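Stringent starvation protein B (Caulobacter vibrioides, PDB 2QAS) is an ortholog of the SspB adaptor and probably delivers ssrA-tagged proteins to the ClpX unfoldase of the ClpXP protease for degradation. Local coordinates at residues A[111-114]-A[119-122]. Sequence-based numbering, arbitrary orientation.
Sequences TRFY and QFAL
F113 and L122 form an antiparallel hydrogen-bonded pair, each satisfying both backbone polar groups of the other. F113 N donates to L122 O at 2.9 Å, and L122 N to F113 O at 2.8 Å, both bonds moderately bent. Each acceptor also receives a CA-H...O contact: L122 O from R112 CA, F113 O from A121 CA. At the next, non-hydrogen-bonded pair, Y114 and A121, Y114 CA approaches F120 O at 3.4 Å, while the backbones of Y114 and R112 bond Y48 and T50 of strand 47-52; T111 OG1 bonds E71 OE1. Small A121 suits this place, its CB meeting the Y114 ring edge at CD1, 3.4 Å away; R112 NH2 lies above the rim of one face, its guanidinium centred over Y114 CB. On the sheet's other face, F113 CB rests 3.9 Å from L122 CB, and F113 CD2 meets F120 CE1 edge to edge. With CG anti to the backbone N (chi1 -176°), the large apolar F113 ring packs between sheet and helix 16-35, where L122 touches V27. F120 stacks on Y16 of the second subunit. A G1 bulge, Q119 and F120 both facing D115, closes the turn of this beta hairpin, whose strand 120-123 edges the chain's four-stranded antiparallel sheet.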
ATOM      1  N   THR A 111     -11.951   3.427  -8.061  1.00 57.97           N
ATOM      2  CA  THR A 111     -12.903   3.340  -6.969  1.00 58.08           C
ATOM      3  C   THR A 111     -13.189   1.880  -6.634  1.00 59.10           C
ATOM      4  O   THR A 111     -13.713   1.570  -5.568  1.00 58.68           O
ATOM      5  CB  THR A 111     -14.233   4.059  -7.296  1.00 58.27           C
ATOM      6  OG1 THR A 111     -14.957   3.318  -8.278  1.00 61.86           O
ATOM      7  CG2 THR A 111     -13.969   5.456  -7.830  1.00 60.13           C
ATOM      8  N   ARG A 112     -12.838   0.970  -7.532  1.00 60.28           N
ATOM      9  CA  ARG A 112     -13.083  -0.433  -7.244  1.00 61.20           C
ATOM     10  C   ARG A 112     -12.181  -1.355  -8.050  1.00 60.61           C
ATOM     11  O   ARG A 112     -11.819  -1.045  -9.185  1.00 62.93           O
ATOM     12  CB  ARG A 112     -14.549  -0.777  -7.512  1.00 64.01           C
ATOM     13  CG  ARG A 112     -14.992  -2.062  -6.839  1.00 68.65           C
ATOM     14  CD  ARG A 112     -15.997  -2.826  -7.678  1.00 73.33           C
ATOM     15  NE  ARG A 112     -16.371  -4.090  -7.046  1.00 79.32           N
ATOM     16  CZ  ARG A 112     -16.947  -5.107  -7.684  1.00 81.95           C
ATOM     17  NH1 ARG A 112     -17.216  -5.011  -8.984  1.00 81.61           N
ATOM     18  NH2 ARG A 112     -17.251  -6.223  -7.025  1.00 82.03           N
ATOM     19  N   PHE A 113     -11.813  -2.480  -7.448  1.00 59.29           N
ATOM     20  CA  PHE A 113     -10.954  -3.472  -8.079  1.00 58.86           C
ATOM     21  C   PHE A 113     -11.512  -4.845  -7.749  1.00 57.19           C
ATOM     22  O   PHE A 113     -11.835  -5.110  -6.595  1.00 56.57           O
ATOM     23  CB  PHE A 113      -9.531  -3.380  -7.535  1.00 60.50           C
ATOM     24  CG  PHE A 113      -8.573  -4.312  -8.212  1.00 63.15           C
ATOM     25  CD1 PHE A 113      -8.101  -4.031  -9.496  1.00 62.45           C
ATOM     26  CD2 PHE A 113      -8.164  -5.489  -7.585  1.00 64.00           C
ATOM     27  CE1 PHE A 113      -7.236  -4.912 -10.149  1.00 63.76           C
ATOM     28  CE2 PHE A 113      -7.300  -6.381  -8.225  1.00 63.75           C
ATOM     29  CZ  PHE A 113      -6.834  -6.091  -9.513  1.00 65.31           C
ATOM     30  N   TYR A 114     -11.613  -5.717  -8.746  1.00 56.03           N
ATOM     31  CA  TYR A 114     -12.164  -7.046  -8.519  1.00 55.41           C
ATOM     32  C   TYR A 114     -11.642  -8.100  -9.495  1.00 54.58           C
ATOM     33  O   TYR A 114     -11.625  -7.882 -10.702  1.00 54.85           O
ATOM     34  CB  TYR A 114     -13.704  -6.983  -8.604  1.00 56.82           C
ATOM     35  CG  TYR A 114     -14.402  -8.276  -8.224  1.00 57.89           C
ATOM     36  CD1 TYR A 114     -14.218  -8.838  -6.963  1.00 58.72           C
ATOM     37  CD2 TYR A 114     -15.215  -8.958  -9.136  1.00 60.43           C
ATOM     38  CE1 TYR A 114     -14.819 -10.050  -6.608  1.00 62.09           C
ATOM     39  CE2 TYR A 114     -15.827 -10.188  -8.793  1.00 60.83           C
ATOM     40  CZ  TYR A 114     -15.621 -10.722  -7.525  1.00 62.75           C
ATOM     41  OH  TYR A 114     -16.201 -11.920  -7.156  1.00 64.40           O
ATOM     42  N   GLN A 119     -12.085 -14.140  -6.193  1.00 68.36           N
ATOM     43  CA  GLN A 119     -12.976 -13.240  -5.480  1.00 69.42           C
ATOM     44  C   GLN A 119     -12.271 -12.201  -4.620  1.00 68.14           C
ATOM     45  O   GLN A 119     -12.725 -11.883  -3.518  1.00 66.59           O
ATOM     46  CB  GLN A 119     -13.936 -14.045  -4.614  1.00 73.21           C
ATOM     47  CG  GLN A 119     -14.914 -14.893  -5.405  1.00 79.31           C
ATOM     48  CD  GLN A 119     -15.649 -15.869  -4.513  1.00 82.48           C
ATOM     49  OE1 GLN A 119     -16.356 -15.470  -3.579  1.00 82.49           O
ATOM     50  NE2 GLN A 119     -15.477 -17.158  -4.783  1.00 84.13           N
ATOM     51  N   PHE A 120     -11.166 -11.666  -5.127  1.00 66.16           N
ATOM     52  CA  PHE A 120     -10.446 -10.638  -4.398  1.00 64.19           C
ATOM     53  C   PHE A 120     -10.975  -9.280  -4.845  1.00 63.26           C
ATOM     54  O   PHE A 120     -11.015  -8.992  -6.037  1.00 63.67           O
ATOM     55  CB  PHE A 120      -8.943 -10.735  -4.671  1.00 63.71           C
ATOM     56  CG  PHE A 120      -8.155  -9.631  -4.039  1.00 63.64           C
ATOM     57  CD1 PHE A 120      -7.824  -8.491  -4.765  1.00 62.54           C
ATOM     58  CD2 PHE A 120      -7.804  -9.695  -2.690  1.00 64.11           C
ATOM     59  CE1 PHE A 120      -7.163  -7.425  -4.158  1.00 62.84           C
ATOM     60  CE2 PHE A 120      -7.142  -8.632  -2.071  1.00 63.24           C
ATOM     61  CZ  PHE A 120      -6.822  -7.493  -2.808  1.00 63.81           C
ATOM     62  N   ALA A 121     -11.370  -8.441  -3.894  1.00 63.65           N
ATOM     63  CA  ALA A 121     -11.905  -7.129  -4.230  1.00 65.59           C
ATOM     64  C   ALA A 121     -11.338  -6.003  -3.368  1.00 66.94           C
ATOM     65  O   ALA A 121     -10.887  -6.237  -2.259  1.00 67.15           O
ATOM     66  CB  ALA A 121     -13.421  -7.154  -4.109  1.00 64.98           C
ATOM     67  N   LEU A 122     -11.370  -4.781  -3.892  1.00 70.21           N
ATOM     68  CA  LEU A 122     -10.889  -3.595  -3.181  1.00 73.89           C
ATOM     69  C   LEU A 122     -11.817  -2.433  -3.505  1.00 76.96           C
ATOM     70  O   LEU A 122     -12.336  -2.352  -4.611  1.00 77.76           O
ATOM     71  CB  LEU A 122      -9.467  -3.223  -3.622  1.00 72.26           C
ATOM     72  CG  LEU A 122      -8.310  -4.162  -3.279  1.00 73.46           C
ATOM     73  CD1 LEU A 122      -7.033  -3.631  -3.913  1.00 72.75           C
ATOM     74  CD2 LEU A 122      -8.147  -4.272  -1.768  1.00 71.77           C
TER